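Local structure of carbohydrate kinase, FGGY (Novosphingobium aromaticivorans, 3H6E) at residues 249-254 / 266-271; 258-263 / 295-300; 337-342 / 462-467; 406-411 / 444-449. The protein probably acts as a carbohydrate kinase, transferring a phosphate group to a sugar-like substrate as other members of the FGGY family do. All blocks are in the same frame, centred on the assembly; numbering follows the deposited sequence.

Contact 1 of 4, residues 249-254 / 266-271; sequences DNEATV and LPATPV
Residues 249-254 and 266-271 meet at the open end of a beta hairpin. The pairing is centred on Ala252 and Leu266, an antiparallel hydrogen-bonded pair. Its two bonds are unequal. Leu266 N gives the strong one to Ala252 O at 2.7 Å, with an N-H...O angle of 163°, and it approaches nearly along the C=O axis. The return bond, from Ala252 N to Leu266 O, is straight but weak at 3.4 Å. On the Glu251 and Ala268 side of this pair, away from the turn, side chains carry the contact.

Glu251 does most of this work. Its CB lies beside the methyl of Ala268, 3.6 Å from Ala268 CB. The next atom, CG, also touches that methyl and comes within 3.4 Å of Ala268 N. The chain then bends at chi2 (-81°), which turns the carboxylate toward Pro267 and back to Arg265. There OE2 passes 3.6 Å from Pro267 CA and makes a salt bridge to Arg265 NE. The other oxygen, OE1, is hydrogen-bonded to Thr388 OG1.

The hairpin consists of strands 252-256 and 261-266. These are neighbours in the seven-stranded mixed sheet of the C-terminal domain, which belongs to the actin-like ATPase clan. Thr253 continues that sheet on its other edge by backbone bonds to Arg390 and Leu392.

Leu266 has CG beside its backbone N and anti to the carbonyl carbon. Its CB sits 3.4 Å from Ala252 O. The same side chain also touches Leu238 of helix 233-241, while Pro267 packs on Pro294 of strand 292-298.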
loop_
_atom_site.group_PDB
_atom_site.type_symbol
_atom_site.label_atom_id
_atom_site.label_comp_id
_atom_site.label_asym_id
_atom_site.label_seq_id
_atom_site.Cartn_x
_atom_site.Cartn_y
_atom_site.Cartn_z
ATOM N N ASP A 249 10.959 -16.063 -0.727
ATOM C CA ASP A 249 11.994 -15.416 0.058
ATOM C C ASP A 249 13.039 -14.746 -0.827
ATOM O O ASP A 249 13.976 -14.121 -0.331
ATOM C CB ASP A 249 12.668 -16.454 0.948
ATOM C CG ASP A 249 12.801 -15.991 2.372
ATOM O OD1 ASP A 249 12.251 -14.912 2.690
ATOM O OD2 ASP A 249 13.444 -16.710 3.169
ATOM N N ASN A 250 12.870 -14.882 -2.137
ATOM C CA ASN A 250 13.841 -14.367 -3.099
ATOM C C ASN A 250 13.849 -12.846 -3.205
ATOM O O ASN A 250 12.917 -12.166 -2.768
ATOM C CB ASN A 250 13.589 -14.974 -4.484
ATOM C CG ASN A 250 13.558 -16.493 -4.460
ATOM O OD1 ASN A 250 14.419 -17.134 -3.858
ATOM N ND2 ASN A 250 12.564 -17.077 -5.125
ATOM N N GLU A 251 14.913 -12.315 -3.792
ATOM C CA GLU A 251 14.973 -10.900 -4.100
ATOM C C GLU A 251 13.874 -10.620 -5.111
ATOM O O GLU A 251 13.886 -11.164 -6.217
ATOM C CB GLU A 251 16.341 -10.535 -4.671
ATOM C CG GLU A 251 16.852 -9.185 -4.201
ATOM C CD GLU A 251 16.259 -8.059 -4.986
ATOM O OE1 GLU A 251 16.267 -8.160 -6.226
ATOM O OE2 GLU A 251 15.787 -7.080 -4.377
ATOM N N ALA A 252 12.910 -9.790 -4.725
ATOM C CA ALA A 252 11.752 -9.546 -5.576
ATOM C C ALA A 252 11.151 -8.183 -5.311
ATOM O O ALA A 252 11.338 -7.612 -4.240
ATOM C CB ALA A 252 10.706 -10.622 -5.367
ATOM N N THR A 253 10.426 -7.666 -6.294
ATOM C CA THR A 253 9.738 -6.394 -6.167
ATOM C C THR A 253 8.293 -6.540 -6.629
ATOM O O THR A 253 8.033 -7.078 -7.703
ATOM C CB THR A 253 10.412 -5.309 -7.027
ATOM O OG1 THR A 253 11.698 -4.987 -6.479
ATOM C CG2 THR A 253 9.552 -4.054 -7.078
ATOM N N VAL A 254 7.354 -6.073 -5.814
ATOM C CA VAL A 254 5.963 -6.021 -6.232
ATOM C C VAL A 254 5.620 -4.619 -6.721
ATOM O O VAL A 254 5.844 -3.631 -6.019
ATOM C CB VAL A 254 4.995 -6.436 -5.109
ATOM C CG1 VAL A 254 3.554 -6.302 -5.583
ATOM C CG2 VAL A 254 5.280 -7.861 -4.647
ATOM N N LEU A 266 11.491 -6.081 -2.038
ATOM C CA LEU A 266 11.836 -6.935 -0.910
ATOM C C LEU A 266 13.281 -7.383 -1.070
ATOM O O LEU A 266 13.547 -8.448 -1.627
ATOM C CB LEU A 266 10.914 -8.152 -0.865
ATOM C CG LEU A 266 9.419 -7.835 -0.941
ATOM C CD1 LEU A 266 8.591 -9.075 -1.274
ATOM C CD2 LEU A 266 8.948 -7.187 0.350
ATOM N N PRO A 267 14.222 -6.562 -0.588
ATOM C CA PRO A 267 15.649 -6.823 -0.811
ATOM C C PRO A 267 16.115 -8.137 -0.180
ATOM O O PRO A 267 15.665 -8.503 0.904
ATOM C CB PRO A 267 16.337 -5.629 -0.133
ATOM C CG PRO A 267 15.265 -4.582 0.009
ATOM C CD PRO A 267 14.003 -5.352 0.220
ATOM N N ALA A 268 17.002 -8.841 -0.872
ATOM C CA ALA A 268 17.598 -10.059 -0.341
ATOM C C ALA A 268 18.914 -9.707 0.336
ATOM O O ALA A 268 19.480 -10.502 1.089
ATOM C CB ALA A 268 17.818 -11.074 -1.451
ATOM N N THR A 269 19.397 -8.503 0.046
ATOM C CA THR A 269 20.593 -7.972 0.686
ATOM C C THR A 269 20.256 -6.693 1.449
ATOM O O THR A 269 19.215 -6.079 1.215
ATOM C CB THR A 269 21.687 -7.658 -0.351
ATOM O OG1 THR A 269 21.170 -6.750 -1.335
ATOM C CG2 THR A 269 22.148 -8.934 -1.037
ATOM N N PRO A 270 21.131 -6.293 2.382
ATOM C CA PRO A 270 20.936 -5.009 3.062
ATOM C C PRO A 270 21.115 -3.866 2.072
ATOM O O PRO A 270 22.060 -3.892 1.286
ATOM C CB PRO A 270 22.061 -4.986 4.099
ATOM C CG PRO A 270 22.480 -6.418 4.259
ATOM C CD PRO A 270 22.282 -7.039 2.916
ATOM N N VAL A 271 20.223 -2.882 2.098
ATOM C CA VAL A 271 20.337 -1.748 1.192
ATOM C C VAL A 271 20.516 -0.438 1.964
ATOM O O VAL A 271 20.168 -0.339 3.142
ATOM C CB VAL A 271 19.127 -1.652 0.236
ATOM C CG1 VAL A 271 19.004 -2.922 -0.585
ATOM C CG2 VAL A 271 17.854 -1.415 1.015
#

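Contact 2 of 4, residues 258-263 / 295-300; sequences GTWFIA and SARFMG
Strands 261-263 and 295-298 run antiparallel, with four backbone hydrogen bonds in two pairs, Phe261 with Phe298 and Ala263 with Ala296. The bond from Phe261 N to Phe298 O is 2.9 Å. The tight, buried face carries the side chains of these four residues. There Phe298 CE1 lies 3.5 Å from Phe261 CB, and the two rings are tilted at 54°. Gly300 CA covers one face of the Phe261 ring. A CB there would hit it.

The other side is closer to solvent, with Trp260, Ile262 and Arg297 partly exposed, yet the indole is closely held. Exposed Thr259 is looser. Ile262 CG1 rests 3.7 Å from Arg297 CB. Selenomethionine Met299 lays its CG over one face of the indole, with SE set obliquely in a Met-aromatic contact. The Arg297 guanidinium lies over the opposite face, 74° from the ring plane. This off-centre cation-pi contact puts Arg297 CZ 4.0 Å from the centroid of the Trp260 six-membered ring. A salt bridge from Arg297 NE to Asp281 steadies it.

The pair lies between strand 252-256 and the outermost strand on that side, 282-286. Its buried face packs on Leu382, Ala381, Ala378 and Val377 of helix 363-384.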
loop_
_atom_site.group_PDB
_atom_site.type_symbol
_atom_site.label_atom_id
_atom_site.label_comp_id
_atom_site.label_asym_id
_atom_site.label_seq_id
_atom_site.Cartn_x
_atom_site.Cartn_y
_atom_site.Cartn_z
ATOM N N GLY A 258 -2.622 1.333 -10.652
ATOM C CA GLY A 258 -3.879 2.002 -10.376
ATOM C C GLY A 258 -3.647 3.496 -10.534
ATOM O O GLY A 258 -2.801 3.911 -11.331
ATOM N N THR A 259 -4.372 4.315 -9.779
ATOM C CA THR A 259 -4.086 5.747 -9.785
ATOM C C THR A 259 -2.603 5.959 -9.491
ATOM O O THR A 259 -1.926 6.720 -10.178
ATOM C CB THR A 259 -4.931 6.519 -8.758
ATOM O OG1 THR A 259 -6.309 6.480 -9.144
ATOM C CG2 THR A 259 -4.486 7.967 -8.700
ATOM N N TRP A 260 -2.107 5.263 -8.473
ATOM C CA TRP A 260 -0.689 5.269 -8.154
ATOM C C TRP A 260 -0.021 3.971 -8.602
ATOM O O TRP A 260 -0.518 2.876 -8.332
ATOM C CB TRP A 260 -0.476 5.446 -6.648
ATOM C CG TRP A 260 -0.652 6.847 -6.154
ATOM C CD1 TRP A 260 -1.807 7.421 -5.700
ATOM C CD2 TRP A 260 0.363 7.852 -6.050
ATOM N NE1 TRP A 260 -1.575 8.724 -5.329
ATOM C CE2 TRP A 260 -0.251 9.014 -5.532
ATOM C CE3 TRP A 260 1.730 7.886 -6.349
ATOM C CZ2 TRP A 260 0.457 10.193 -5.303
ATOM C CZ3 TRP A 260 2.429 9.061 -6.122
ATOM C CH2 TRP A 260 1.793 10.197 -5.605
ATOM N N PHE A 261 1.103 4.105 -9.294
ATOM C CA PHE A 261 1.983 2.978 -9.555
ATOM C C PHE A 261 3.037 2.972 -8.454
ATOM O O PHE A 261 3.780 3.939 -8.301
ATOM C CB PHE A 261 2.661 3.131 -10.915
ATOM C CG PHE A 261 1.768 2.830 -12.082
ATOM C CD1 PHE A 261 0.431 3.191 -12.067
ATOM C CD2 PHE A 261 2.278 2.210 -13.212
ATOM C CE1 PHE A 261 -0.386 2.922 -13.150
ATOM C CE2 PHE A 261 1.469 1.941 -14.300
ATOM C CZ PHE A 261 0.136 2.294 -14.270
ATOM N N ILE A 262 3.091 1.896 -7.677
ATOM C CA ILE A 262 4.009 1.832 -6.547
ATOM C C ILE A 262 4.902 0.603 -6.594
ATOM O O ILE A 262 4.420 -0.528 -6.622
ATOM C CB ILE A 262 3.260 1.844 -5.201
ATOM C CG1 ILE A 262 2.335 3.058 -5.114
ATOM C CG2 ILE A 262 4.249 1.839 -4.041
ATOM C CD1 ILE A 262 1.513 3.108 -3.848
ATOM N N ALA A 263 6.209 0.838 -6.603
ATOM C CA ALA A 263 7.183 -0.239 -6.564
ATOM C C ALA A 263 7.645 -0.470 -5.131
ATOM O O ALA A 263 8.236 0.414 -4.512
ATOM C CB ALA A 263 8.368 0.080 -7.461
ATOM N N SER A 295 10.874 1.837 -1.575
ATOM C CA SER A 295 9.706 2.099 -2.405
ATOM C C SER A 295 9.884 3.316 -3.304
ATOM O O SER A 295 10.567 4.269 -2.946
ATOM C CB SER A 295 8.472 2.295 -1.523
ATOM O OG SER A 295 8.409 1.293 -0.520
ATOM N N ALA A 296 9.259 3.270 -4.474
ATOM C CA ALA A 296 9.233 4.409 -5.382
ATOM C C ALA A 296 7.891 4.434 -6.091
ATOM O O ALA A 296 7.455 3.415 -6.626
ATOM C CB ALA A 296 10.359 4.314 -6.389
ATOM N N ARG A 297 7.226 5.583 -6.087
ATOM C CA ARG A 297 5.961 5.706 -6.802
ATOM C C ARG A 297 5.914 6.838 -7.822
ATOM O O ARG A 297 6.796 7.698 -7.881
ATOM C CB ARG A 297 4.758 5.809 -5.845
ATOM C CG ARG A 297 5.075 6.061 -4.377
ATOM C CD ARG A 297 5.610 7.457 -4.120
ATOM N NE ARG A 297 4.578 8.493 -4.019
ATOM C CZ ARG A 297 3.839 8.716 -2.932
ATOM N NH1 ARG A 297 3.986 7.950 -1.862
ATOM N NH2 ARG A 297 2.941 9.695 -2.918
ATOM N N PHE A 298 4.869 6.794 -8.637
ATOM C CA PHE A 298 4.496 7.882 -9.527
ATOM C C PHE A 298 3.039 7.635 -9.900
ATOM O O PHE A 298 2.581 6.493 -9.896
ATOM C CB PHE A 298 5.399 7.943 -10.766
ATOM C CG PHE A 298 5.129 6.868 -11.781
ATOM C CD1 PHE A 298 5.602 5.580 -11.591
ATOM C CD2 PHE A 298 4.427 7.153 -12.943
ATOM C CE1 PHE A 298 5.364 4.589 -12.531
ATOM C CE2 PHE A 298 4.187 6.168 -13.889
ATOM C CZ PHE A 298 4.656 4.881 -13.679
HETATM N N MSE A 299 2.304 8.699 -10.192
HETATM C CA MSE A 299 0.870 8.572 -10.411
HETATM C C MSE A 299 0.536 8.080 -11.808
HETATM O O MSE A 299 -0.156 8.757 -12.568
HETATM C CB MSE A 299 0.167 9.890 -10.114
HETATM C CG MSE A 299 -0.122 10.074 -8.638
HETATM SE SE MSE A 299 -1.459 11.441 -8.322
HETATM C CE MSE A 299 -0.291 12.981 -8.491
ATOM N N GLY A 300 1.021 6.887 -12.125
ATOM C CA GLY A 300 0.849 6.302 -13.439
ATOM C C GLY A 300 -0.566 6.360 -13.970
ATOM O O GLY A 300 -0.805 6.928 -15.033
#

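Contact 3 of 4, residues 337-342 / 462-467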
loop_
_atom_site.group_PDB
_atom_site.type_symbol
_atom_site.label_atom_id
_atom_site.label_comp_id
_atom_site.label_asym_id
_atom_site.label_seq_id
_atom_site.Cartn_x
_atom_site.Cartn_y
_atom_site.Cartn_z
HETATM N N MSE A 337 5.984 9.200 -29.236
HETATM C CA MSE A 337 6.146 9.023 -27.796
HETATM C C MSE A 337 5.719 10.211 -26.923
HETATM O O MSE A 337 5.391 11.289 -27.423
HETATM C CB MSE A 337 7.590 8.642 -27.487
HETATM C CG MSE A 337 8.570 9.760 -27.736
HETATM SE SE MSE A 337 10.402 9.125 -27.650
HETATM C CE MSE A 337 11.255 10.814 -27.182
ATOM N N ILE A 338 5.740 9.983 -25.610
ATOM C CA ILE A 338 5.275 10.944 -24.609
ATOM C C ILE A 338 6.380 11.259 -23.612
ATOM O O ILE A 338 7.012 10.352 -23.078
ATOM C CB ILE A 338 4.102 10.362 -23.799
ATOM C CG1 ILE A 338 2.981 9.891 -24.726
ATOM C CG2 ILE A 338 3.597 11.373 -22.772
ATOM C CD1 ILE A 338 1.996 8.945 -24.058
ATOM N N LEU A 339 6.600 12.541 -23.341
ATOM C CA LEU A 339 7.593 12.948 -22.352
ATOM C C LEU A 339 6.941 13.321 -21.016
ATOM O O LEU A 339 5.895 13.966 -20.992
ATOM C CB LEU A 339 8.423 14.116 -22.883
ATOM C CG LEU A 339 9.007 13.945 -24.288
ATOM C CD1 LEU A 339 9.949 15.088 -24.608
ATOM C CD2 LEU A 339 9.723 12.613 -24.429
ATOM N N PRO A 340 7.559 12.899 -19.901
ATOM C CA PRO A 340 7.117 13.204 -18.533
ATOM C C PRO A 340 7.232 14.696 -18.241
ATOM O O PRO A 340 8.097 15.346 -18.822
ATOM C CB PRO A 340 8.119 12.436 -17.661
ATOM C CG PRO A 340 8.707 11.398 -18.557
ATOM C CD PRO A 340 8.743 12.025 -19.915
ATOM N N THR A 341 6.395 15.228 -17.353
ATOM C CA THR A 341 5.397 14.444 -16.636
ATOM C C THR A 341 4.018 15.078 -16.778
ATOM O O THR A 341 3.899 16.266 -17.086
ATOM C CB THR A 341 5.723 14.366 -15.128
ATOM O OG1 THR A 341 4.790 13.495 -14.477
ATOM C CG2 THR A 341 5.638 15.743 -14.494
ATOM N N LEU A 342 2.979 14.287 -16.538
ATOM C CA LEU A 342 1.610 14.790 -16.600
ATOM C C LEU A 342 1.041 15.079 -15.209
ATOM O O LEU A 342 -0.104 15.504 -15.079
ATOM C CB LEU A 342 0.707 13.822 -17.372
ATOM C CG LEU A 342 1.082 13.632 -18.845
ATOM C CD1 LEU A 342 2.076 12.485 -19.006
ATOM C CD2 LEU A 342 -0.156 13.392 -19.699
ATOM N N ASN A 462 16.040 4.616 -25.965
ATOM C CA ASN A 462 17.218 5.448 -26.169
ATOM C C ASN A 462 16.825 6.851 -26.620
ATOM O O ASN A 462 17.282 7.845 -26.051
ATOM C CB ASN A 462 18.178 4.798 -27.165
ATOM C CG ASN A 462 18.958 3.651 -26.554
ATOM O OD1 ASN A 462 19.402 3.732 -25.410
ATOM N ND2 ASN A 462 19.132 2.577 -27.317
ATOM N N ARG A 463 15.967 6.925 -27.635
ATOM C CA ARG A 463 15.428 8.207 -28.075
ATOM C C ARG A 463 14.687 8.901 -26.935
ATOM O O ARG A 463 14.978 10.051 -26.605
ATOM C CB ARG A 463 14.511 8.037 -29.293
ATOM C CG ARG A 463 15.206 8.299 -30.624
ATOM C CD ARG A 463 15.771 7.029 -31.247
ATOM N NE ARG A 463 15.131 6.706 -32.523
ATOM C CZ ARG A 463 14.031 5.968 -32.657
ATOM N NH1 ARG A 463 13.421 5.462 -31.591
ATOM N NH2 ARG A 463 13.538 5.734 -33.866
ATOM N N TRP A 464 13.738 8.190 -26.333
ATOM C CA TRP A 464 12.969 8.714 -25.205
ATOM C C TRP A 464 13.879 9.309 -24.133
ATOM O O TRP A 464 13.757 10.483 -23.784
ATOM C CB TRP A 464 12.086 7.614 -24.605
ATOM C CG TRP A 464 11.167 8.082 -23.511
ATOM C CD1 TRP A 464 10.013 8.801 -23.658
ATOM C CD2 TRP A 464 11.314 7.848 -22.104
ATOM N NE1 TRP A 464 9.441 9.037 -22.431
ATOM C CE2 TRP A 464 10.219 8.462 -21.460
ATOM C CE3 TRP A 464 12.270 7.185 -21.325
ATOM C CZ2 TRP A 464 10.052 8.431 -20.077
ATOM C CZ3 TRP A 464 12.103 7.160 -19.949
ATOM C CH2 TRP A 464 11.003 7.779 -19.340
ATOM N N GLN A 465 14.792 8.492 -23.619
ATOM C CA GLN A 465 15.719 8.932 -22.582
ATOM C C GLN A 465 16.490 10.178 -23.003
ATOM O O GLN A 465 16.526 11.173 -22.274
ATOM C CB GLN A 465 16.683 7.803 -22.207
ATOM C CG GLN A 465 16.071 6.758 -21.289
ATOM C CD GLN A 465 17.048 5.658 -20.928
ATOM O OE1 GLN A 465 16.688 4.683 -20.263
ATOM N NE2 GLN A 465 18.295 5.805 -21.368
ATOM N N ALA A 466 17.099 10.123 -24.185
ATOM C CA ALA A 466 17.829 11.266 -24.722
ATOM C C ALA A 466 16.954 12.519 -24.707
ATOM O O ALA A 466 17.341 13.554 -24.163
ATOM C CB ALA A 466 18.317 10.970 -26.131
ATOM N N GLU A 467 15.769 12.410 -25.299
ATOM C CA GLU A 467 14.824 13.519 -25.343
ATOM C C GLU A 467 14.523 14.093 -23.960
ATOM O O GLU A 467 14.544 15.309 -23.771
ATOM C CB GLU A 467 13.527 13.091 -26.028
ATOM C CG GLU A 467 13.627 13.033 -27.541
ATOM C CD GLU A 467 13.619 14.409 -28.173
ATOM O OE1 GLU A 467 12.788 15.249 -27.765
ATOM O OE2 GLU A 467 14.442 14.650 -29.080
#
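The indole of Trp464 projects from the C-terminal helix and fills a hollow along strand 337-339 and the following Pro340. Strand and helix axes run at 27° to each other and come within 9.3 Å. Trp464 has CG anti to its backbone N (chi1 -175°), which swings the ring toward the strand.

The ring enters edge-on. Its NE1 donates to Ile338 O at 2.8 Å, with an N-H...O angle of 146°. This oxygen lies in the indole plane, and the donor lies in the carbonyl plane. The bond therefore limits tilting of the ring. Pro340 meets the benzo end tip to tip, with Pro340 CG 3.6 Å from Trp464 CZ2. Leu339 slides past in the opposite direction and sets CD2 3.9 Å from Trp464 CD1.

A second bump comes from the strand. Selenomethionine Met337 is extended beyond CG and reaches the helix surface. Its SE lies 3.8 Å from Trp464 CB, near the plane of the ring and at its edge, a Met-aromatic contact. Its methyl drops into the notch between Trp464 and Glu467, where Met337 CE is 3.4 Å from Trp464 CA. Glu467 CB and CG form the other wall of that notch.

An alanine at Trp464 would remove the bond to Ile338 O and the apolar contacts with Leu339 and Pro340, and would probably loosen the helix on the strand.

Strand 355-357 pairs with strand 337-339 and places Ile357 against Met337, Leu339 and Glu467. Helix 363-384 adjoins, with Tyr373 touching Ile338 and Pro340 and Leu376 touching Trp464.

Contact 4 of 4, residues 406-411 / 444-449; sequences ALASLR and VRIEPL
The last turn of helix 401-410 packs against the chain leaving edge strand 443-445 of the C-terminal domain sheet. Ser409 makes the polar link. Its OG is anti to the carbonyl carbon (chi1 -59°) and accepts a hydrogen bond from Leu449 N at 2.7 Å, with an N-H...O angle of 147°. The same OG is hydrogen-bonded to Arg405 O, one helical turn earlier, so it donates to the helix while it accepts from the loop. Two bonds thus fix the rotation of the hydroxyl. Pro448 lies alongside, with its CB 3.1 Å from Ser409 OG.

An alanine at Ser409 would lose the acceptor for Leu449 N and would probably leave the loop less firmly held to the helix end.

Helix 401-410 connects strands 390-394 and 415-419, which are parallel neighbours in the sheet, and so forms a beta-alpha-beta crossover. Strand 443-445 flanks 415-419 at the sheet edge, and its continuation passes along this crossover helix.

Ala408 faces that chain. Its methyl meets the backbone first, with Ala408 CB 3.4 Å from Ile446 O. It also touches the Ile446 side chain, at 3.9 Å from Ile446 CG2. At the far end, the Leu449 side chain reaches the helix, and its CD1 lies 3.8 Å from Ala406 CB. Arg405 adds a further grip, because its NE and NH2 are hydrogen-bonded to Glu447 O and Pro448 O. Leu457 of helix 457-468 packs on Ala406, Ser409 and Leu449.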
loop_
_atom_site.group_PDB
_atom_site.type_symbol
_atom_site.label_atom_id
_atom_site.label_comp_id
_atom_site.label_asym_id
_atom_site.label_seq_id
_atom_site.Cartn_x
_atom_site.Cartn_y
_atom_site.Cartn_z
ATOM N N ALA A 406 6.132 -4.421 -22.401
ATOM C CA ALA A 406 7.148 -3.396 -22.585
ATOM C C ALA A 406 8.115 -3.450 -21.412
ATOM O O ALA A 406 9.315 -3.227 -21.564
ATOM C CB ALA A 406 6.510 -2.022 -22.692
ATOM N N LEU A 407 7.580 -3.754 -20.235
ATOM C CA LEU A 407 8.400 -3.872 -19.039
ATOM C C LEU A 407 9.341 -5.065 -19.166
ATOM O O LEU A 407 10.531 -4.969 -18.871
ATOM C CB LEU A 407 7.517 -4.016 -17.799
ATOM C CG LEU A 407 8.219 -3.699 -16.480
ATOM C CD1 LEU A 407 8.811 -2.295 -16.528
ATOM C CD2 LEU A 407 7.272 -3.864 -15.299
ATOM N N ALA A 408 8.800 -6.190 -19.617
ATOM C CA ALA A 408 9.607 -7.384 -19.842
ATOM C C ALA A 408 10.778 -7.103 -20.788
ATOM O O ALA A 408 11.902 -7.558 -20.554
ATOM C CB ALA A 408 8.746 -8.502 -20.382
ATOM N N SER A 409 10.510 -6.341 -21.848
ATOM C CA SER A 409 11.530 -5.998 -22.836
ATOM C C SER A 409 12.619 -5.121 -22.237
ATOM O O SER A 409 13.807 -5.327 -22.488
ATOM C CB SER A 409 10.900 -5.288 -24.037
ATOM O OG SER A 409 9.920 -6.101 -24.661
ATOM N N LEU A 410 12.208 -4.132 -21.450
ATOM C CA LEU A 410 13.155 -3.225 -20.811
ATOM C C LEU A 410 14.056 -3.964 -19.825
ATOM O O LEU A 410 15.238 -3.653 -19.705
ATOM C CB LEU A 410 12.419 -2.078 -20.115
ATOM C CG LEU A 410 11.736 -1.079 -21.055
ATOM C CD1 LEU A 410 10.755 -0.191 -20.304
ATOM C CD2 LEU A 410 12.771 -0.243 -21.781
ATOM N N ARG A 411 13.489 -4.948 -19.132
ATOM C CA ARG A 411 14.236 -5.753 -18.170
ATOM C C ARG A 411 14.371 -7.188 -18.668
ATOM O O ARG A 411 13.730 -8.103 -18.142
ATOM C CB ARG A 411 13.540 -5.727 -16.811
ATOM C CG ARG A 411 13.075 -4.343 -16.406
ATOM C CD ARG A 411 13.389 -4.079 -14.948
ATOM N NE ARG A 411 13.536 -2.653 -14.694
ATOM C CZ ARG A 411 14.180 -2.139 -13.654
ATOM N NH1 ARG A 411 14.756 -2.937 -12.756
ATOM N NH2 ARG A 411 14.250 -0.823 -13.518
ATOM N N VAL A 444 2.706 -16.292 -14.262
ATOM C CA VAL A 444 3.074 -16.536 -15.644
ATOM C C VAL A 444 4.087 -15.477 -16.037
ATOM O O VAL A 444 3.835 -14.287 -15.860
ATOM C CB VAL A 444 1.850 -16.409 -16.583
ATOM C CG1 VAL A 444 2.215 -16.841 -18.000
ATOM C CG2 VAL A 444 0.669 -17.218 -16.049
ATOM N N ARG A 445 5.238 -15.892 -16.559
ATOM C CA ARG A 445 6.227 -14.908 -16.970
ATOM C C ARG A 445 5.775 -14.169 -18.221
ATOM O O ARG A 445 5.120 -14.739 -19.094
ATOM C CB ARG A 445 7.605 -15.530 -17.188
ATOM C CG ARG A 445 8.681 -14.472 -17.389
ATOM C CD ARG A 445 10.060 -15.069 -17.534
ATOM N NE ARG A 445 11.064 -14.031 -17.751
ATOM C CZ ARG A 445 12.344 -14.272 -18.007
ATOM N NH1 ARG A 445 12.785 -15.522 -18.082
ATOM N NH2 ARG A 445 13.184 -13.265 -18.187
ATOM N N ILE A 446 6.128 -12.892 -18.294
ATOM C CA ILE A 446 5.725 -12.059 -19.413
ATOM C C ILE A 446 6.789 -12.051 -20.501
ATOM O O ILE A 446 7.972 -11.850 -20.228
ATOM C CB ILE A 446 5.443 -10.611 -18.961
ATOM C CG1 ILE A 446 4.331 -10.594 -17.913
ATOM C CG2 ILE A 446 5.071 -9.742 -20.153
ATOM C CD1 ILE A 446 3.064 -11.296 -18.365
ATOM N N GLU A 447 6.356 -12.279 -21.735
ATOM C CA GLU A 447 7.242 -12.221 -22.884
ATOM C C GLU A 447 7.462 -10.767 -23.270
ATOM O O GLU A 447 6.525 -9.968 -23.239
ATOM C CB GLU A 447 6.613 -12.957 -24.067
ATOM C CG GLU A 447 6.116 -14.360 -23.755
ATOM C CD GLU A 447 7.162 -15.427 -24.020
ATOM O OE1 GLU A 447 8.298 -15.291 -23.511
ATOM O OE2 GLU A 447 6.841 -16.403 -24.737
ATOM N N PRO A 448 8.702 -10.413 -23.633
ATOM C CA PRO A 448 8.950 -9.076 -24.181
ATOM C C PRO A 448 8.086 -8.825 -25.415
ATOM O O PRO A 448 7.554 -9.773 -25.993
ATOM C CB PRO A 448 10.427 -9.136 -24.581
ATOM C CG PRO A 448 11.013 -10.170 -23.695
ATOM C CD PRO A 448 9.939 -11.197 -23.502
ATOM N N LEU A 449 7.946 -7.562 -25.807
ATOM C CA LEU A 449 7.176 -7.210 -26.994
ATOM C C LEU A 449 7.810 -7.812 -28.242
ATOM O O LEU A 449 9.021 -7.702 -28.445
ATOM C CB LEU A 449 7.087 -5.691 -27.144
ATOM C CG LEU A 449 6.257 -4.921 -26.116
ATOM C CD1 LEU A 449 6.555 -3.436 -26.210
ATOM C CD2 LEU A 449 4.766 -5.190 -26.301
#

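All four contacts belong to the C-terminal half of the chain. Contacts 1 and 2 alternate along the sequence and share the hairpin of strands 252-256 and 261-266; their centres are 18 Å apart. Contact 4 reaches the same seven-stranded sheet at its far edge strand, 443-445, and its centre lies 20 Å from that of contact 1. Contact 3 is off this sheet. It closes a loop of 119 residues within which contact 4 is nested, and the two centres are also 20 Å apart. Helix 363-384 borders contacts 2, 3 and 4. The C-terminal helix 457-468 supplies one side of contact 3 and also packs on contact 4, so the chain end is tied back onto the domain.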